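Side-chain contacts in peptide chain release factor RF2 (Thermus thermophilus, PDB 2IHR), which directs the termination of translation at the stop codons UGA and UAA, so that the ribosome releases its finished peptide: residues Q150-D155 with K272-K277; L107-A112 with L179-A184. One frame throughout, in Å; residues are numbered along the deposited sequence.

Contact 1 spans two sequence families: 150-155 lies in the PCRF range, while 272-277 lies in the RF-1 range, which also holds Gln-240 of the GGQ peptide-hydrolysis motif. Contact 2 stays within the PCRF range, joining the loop 107-112 to helix 176-180 and the residues after it. Their centres are 20 Å apart and their nearest atoms about 8 Å apart, so they do not touch. Along the chain their segments alternate, and Phe-149, next to the start of 150-155, packs against Leu-179 of contact 2. The centre of contact 2 is about 4 Å from the centre of the chain and that of contact 1 about 17 Å, between an outermost strand of the mixed sheet and helix 268-294.

Contact 1: residues Q150-D155 with K272-K277; sequences QVEVVD and KELALK
Glu-152 OE1 forms a salt bridge with Lys-172 NZ on the neighbouring strand 164-172, while Leu-274 CD1 merely packs against the other oxygen, Glu-152 OE2, at 3.9 Å; OE2 has its hydrogen bond outside these two segments. This is a strand-against-helix contact. Segment 150-155 belongs to an outermost strand of the mixed sheet, and 272-277 is part of the long helix 268-294, in the RF-1 part of the chain. In bacterial release factors the corresponding part carries the GGQ motif and can swing out on the ribosome, so the contact is consistent with the compact arrangement of the factor.

Leu-274 carries the helix side alone, pointing its two methyl groups at different residues of the strand. CD1 sits beyond OE2, the CD-OE2-CD1 angle being about 140°, a van der Waals approach. CD2 reaches Val-154 instead, 4.0 Å from its CG2. The leucine CG stands anti to the backbone N (chi1 -168°), and the branch spreads from there to both partners. Cys-262, Leu-170 and Thr-264 also border Leu-274, which is buried.

On the strand, Glu-152 and Val-154 touch the helix while Val-153 turns its side chain away. The main-chain O of Val-153 bonds Thr-264 OG1. A classic beta bulge interrupts the pairing with strand 164-172, where Gln-168 is opposed by two residues, Val-154 and Asp-155. The closest CA pair is Val-154 and Ala-275, 7.8 Å apart, which leaves the gap to be bridged by side chains. Lys-277 could favour the negative charge of Glu-152 only weakly, since its NZ is 7.0 Å from Glu-152 OE2. That ammonium has a nearer partner within its own helix, a long salt bridge of 3.8 Å from Lys-277 NZ to Glu-273 OE2.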
# COMPACT_ATOMS: atom_id res chain seq x y z
N GLN A 150 3.13 8.81 -9.20
CA GLN A 150 4.44 9.43 -9.35
C GLN A 150 5.39 8.77 -8.36
O GLN A 150 5.04 8.47 -7.21
CB GLN A 150 4.36 10.94 -9.09
CG GLN A 150 3.37 11.65 -10.00
CD GLN A 150 3.76 11.53 -11.45
OE1 GLN A 150 4.66 12.24 -11.92
NE2 GLN A 150 3.11 10.63 -12.18
N VAL A 151 6.60 8.54 -8.83
CA VAL A 151 7.59 7.90 -8.00
C VAL A 151 8.75 8.85 -7.73
O VAL A 151 9.30 9.46 -8.65
CB VAL A 151 8.09 6.56 -8.70
CG1 VAL A 151 9.16 5.85 -7.84
CG2 VAL A 151 6.93 5.62 -8.95
N GLU A 152 9.11 8.95 -6.45
CA GLU A 152 10.20 9.79 -5.98
C GLU A 152 11.24 8.88 -5.34
O GLU A 152 11.02 8.36 -4.25
CB GLU A 152 9.68 10.76 -4.94
CG GLU A 152 10.04 12.19 -5.18
CD GLU A 152 8.89 13.12 -4.87
OE1 GLU A 152 7.94 13.16 -5.68
OE2 GLU A 152 8.94 13.82 -3.83
N VAL A 153 12.36 8.65 -6.00
CA VAL A 153 13.36 7.80 -5.39
C VAL A 153 13.99 8.54 -4.23
O VAL A 153 14.89 9.36 -4.41
CB VAL A 153 14.48 7.45 -6.35
CG1 VAL A 153 15.56 6.59 -5.59
CG2 VAL A 153 13.91 6.76 -7.57
N VAL A 154 13.52 8.25 -3.02
CA VAL A 154 14.07 8.92 -1.87
C VAL A 154 15.55 8.62 -1.75
O VAL A 154 16.36 9.50 -1.53
CB VAL A 154 13.38 8.47 -0.59
CG1 VAL A 154 14.15 8.98 0.60
CG2 VAL A 154 11.93 9.00 -0.57
N ASP A 155 15.92 7.37 -1.94
CA ASP A 155 17.33 7.04 -1.80
C ASP A 155 17.57 5.72 -2.51
O ASP A 155 16.68 4.92 -2.64
CB ASP A 155 17.69 6.94 -0.30
CG ASP A 155 19.21 6.91 -0.04
OD1 ASP A 155 19.97 7.53 -0.81
OD2 ASP A 155 19.64 6.28 0.94
N LYS A 272 16.06 18.01 2.65
CA LYS A 272 15.93 17.93 4.11
C LYS A 272 14.47 17.79 4.43
O LYS A 272 14.06 17.07 5.35
CB LYS A 272 16.45 19.20 4.81
CG LYS A 272 17.93 19.21 5.12
CD LYS A 272 18.29 20.34 6.09
CE LYS A 272 19.77 20.70 6.02
NZ LYS A 272 20.09 21.62 7.12
N GLU A 273 13.68 18.50 3.65
CA GLU A 273 12.25 18.51 3.84
C GLU A 273 11.68 17.10 3.69
O GLU A 273 10.93 16.63 4.55
CB GLU A 273 11.59 19.48 2.85
CG GLU A 273 10.08 19.43 2.85
CD GLU A 273 9.47 20.20 1.71
OE1 GLU A 273 10.10 20.28 0.61
OE2 GLU A 273 8.34 20.72 1.91
N LEU A 274 12.05 16.42 2.60
CA LEU A 274 11.57 15.07 2.33
C LEU A 274 12.06 14.12 3.42
O LEU A 274 11.25 13.42 4.03
CB LEU A 274 12.08 14.61 0.95
CG LEU A 274 11.50 13.36 0.31
CD1 LEU A 274 10.04 13.57 -0.11
CD2 LEU A 274 12.33 13.01 -0.89
N ALA A 275 13.37 14.11 3.65
CA ALA A 275 14.01 13.24 4.65
C ALA A 275 13.27 13.28 5.96
O ALA A 275 13.19 12.26 6.67
CB ALA A 275 15.46 13.67 4.90
N LEU A 276 12.76 14.47 6.26
CA LEU A 276 12.03 14.72 7.50
C LEU A 276 10.58 14.31 7.42
O LEU A 276 9.97 13.95 8.44
CB LEU A 276 12.12 16.22 7.85
CG LEU A 276 13.44 16.85 8.31
CD1 LEU A 276 13.26 18.35 8.30
CD2 LEU A 276 13.84 16.37 9.72
N LYS A 277 10.02 14.38 6.21
CA LYS A 277 8.64 14.00 5.96
C LYS A 277 8.56 12.48 6.09
O LYS A 277 7.60 11.95 6.68
CB LYS A 277 8.21 14.48 4.56
CG LYS A 277 6.86 15.19 4.59
CD LYS A 277 6.38 15.59 3.21
CE LYS A 277 7.28 16.64 2.61
NZ LYS A 277 6.53 17.44 1.61

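Contact 2: residues L107-A112 with L179-A184; sequences LNFPHA and LLSPEA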
# COMPACT_ATOMS: atom_id res chain seq x y z
N LEU A 107 -10.49 -1.55 0.51
CA LEU A 107 -9.56 -0.46 0.73
C LEU A 107 -9.80 0.47 1.92
O LEU A 107 -9.08 1.44 2.11
CB LEU A 107 -9.45 0.38 -0.54
CG LEU A 107 -8.60 -0.26 -1.64
CD1 LEU A 107 -8.53 0.66 -2.83
CD2 LEU A 107 -7.22 -0.54 -1.07
N ASN A 108 -10.80 0.21 2.74
CA ASN A 108 -10.97 1.12 3.85
C ASN A 108 -10.33 0.57 5.14
O ASN A 108 -10.93 -0.27 5.81
CB ASN A 108 -12.45 1.39 4.10
CG ASN A 108 -13.13 0.31 4.92
OD1 ASN A 108 -13.80 0.60 5.91
ND2 ASN A 108 -12.97 -0.93 4.50
N PHE A 109 -9.13 1.01 5.51
CA PHE A 109 -8.66 0.47 6.78
C PHE A 109 -8.75 1.53 7.92
O PHE A 109 -9.77 1.51 8.67
CB PHE A 109 -7.31 -0.29 6.73
CG PHE A 109 -6.76 -0.56 5.34
CD1 PHE A 109 -5.54 -0.00 4.97
CD2 PHE A 109 -7.45 -1.33 4.42
CE1 PHE A 109 -5.01 -0.18 3.72
CE2 PHE A 109 -6.92 -1.54 3.12
CZ PHE A 109 -5.69 -0.96 2.78
N PRO A 110 -7.85 2.51 8.08
CA PRO A 110 -6.73 3.42 7.92
C PRO A 110 -6.25 3.89 6.62
O PRO A 110 -6.74 3.48 5.58
CB PRO A 110 -5.64 2.76 8.77
CG PRO A 110 -6.46 2.63 9.99
CD PRO A 110 -7.64 1.86 9.41
N HIS A 111 -5.27 4.77 6.75
CA HIS A 111 -4.58 5.49 5.68
C HIS A 111 -4.47 4.95 4.26
O HIS A 111 -3.67 5.45 3.47
CB HIS A 111 -3.20 5.86 6.19
CG HIS A 111 -3.20 6.47 7.55
ND1 HIS A 111 -3.05 5.74 8.72
CD2 HIS A 111 -3.34 7.76 7.94
CE1 HIS A 111 -3.09 6.55 9.75
NE2 HIS A 111 -3.27 7.79 9.31
N ALA A 112 -5.26 3.93 3.95
CA ALA A 112 -5.33 3.30 2.65
C ALA A 112 -5.25 4.34 1.54
O ALA A 112 -4.70 4.10 0.46
CB ALA A 112 -6.62 2.55 2.56
N LEU A 179 -3.21 -0.06 -1.69
CA LEU A 179 -2.89 -1.04 -2.73
C LEU A 179 -1.57 -1.75 -2.50
O LEU A 179 -1.50 -2.96 -2.58
CB LEU A 179 -2.83 -0.37 -4.10
CG LEU A 179 -4.17 0.22 -4.53
CD1 LEU A 179 -3.99 0.96 -5.85
CD2 LEU A 179 -5.21 -0.88 -4.66
N LEU A 180 -0.53 -0.98 -2.23
CA LEU A 180 0.80 -1.52 -2.01
C LEU A 180 0.96 -2.20 -0.66
O LEU A 180 1.90 -3.01 -0.46
CB LEU A 180 1.82 -0.39 -2.12
CG LEU A 180 2.13 -0.03 -3.56
CD1 LEU A 180 3.12 1.16 -3.70
CD2 LEU A 180 2.68 -1.32 -4.19
N SER A 181 0.07 -1.89 0.27
CA SER A 181 0.17 -2.41 1.61
C SER A 181 0.28 -3.94 1.78
O SER A 181 1.06 -4.41 2.59
CB SER A 181 -0.95 -1.78 2.49
OG SER A 181 -2.26 -2.29 2.25
N PRO A 182 -0.45 -4.74 0.98
CA PRO A 182 -0.36 -6.19 1.14
C PRO A 182 0.88 -6.79 0.52
O PRO A 182 1.02 -8.02 0.41
CB PRO A 182 -1.61 -6.67 0.45
CG PRO A 182 -1.72 -5.71 -0.72
CD PRO A 182 -1.45 -4.39 -0.04
N GLU A 183 1.80 -5.93 0.11
CA GLU A 183 3.01 -6.37 -0.53
C GLU A 183 4.17 -6.42 0.46
O GLU A 183 5.24 -6.98 0.19
CB GLU A 183 3.33 -5.40 -1.67
CG GLU A 183 2.37 -5.49 -2.84
CD GLU A 183 2.47 -6.82 -3.60
OE1 GLU A 183 3.56 -7.10 -4.18
OE2 GLU A 183 1.46 -7.57 -3.60
N ALA A 184 3.98 -5.77 1.60
CA ALA A 184 5.00 -5.77 2.62
C ALA A 184 5.25 -7.23 3.06
O ALA A 184 4.32 -7.99 3.32
CB ALA A 184 4.53 -4.94 3.75
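From Leu-107 to Ala-112 the backbone follows an irregular course, modelled with a doubtful cis peptide bond before Pro-110, and it faces a segment that starts helical at Leu-179 and includes a 3-10 segment at 181-183. Two pairs of side chains make the contact, one apolar and one between a ring and a hydroxyl.

Leu-107 brings both methyl groups to Leu-179 and crosses it at a slant. Its CD1 lies 4.1 Å from Leu-179 CD2. The second methyl, CD2, is equally near that group and also 4.1 Å from Leu-179 N, so one branch rests against the backbone of the helix as well as the side chain. The CB of Leu-179 points away from the loop. With CG anti to the carbonyl carbon (chi1 -63°), the chain nevertheless brings CD2 back to the contact. Trp-346 and Leu-349 of helix 342-353 pack against Leu-107 too, and Phe-149 touches Leu-179.

The CB of Phe-109 heads toward 179-184, and the far rim of its ring reaches the hydroxyl of Ser-181 obliquely, with Phe-109 CZ 3.7 Å and CE1 3.8 Å from Ser-181 OG. That hydroxyl is not left to the ring for a partner: its hydrogen bond is to Gly-178 O, three residues back. The model also pairs Ala-112 with Gly-178 through the backbone, but the place of Ala-112 N is unsure, so this tie is tentative. Atoms are too close in the model around Pro-110 and Ala-112, and local detail there is doubtful.

The arrangement is that of a helix-to-strand connection, leading from helix 92-106 into strand 115-122 of the mixed sheet, laid against the short helix 176-180 that precedes strand 185-190 of the same sheet.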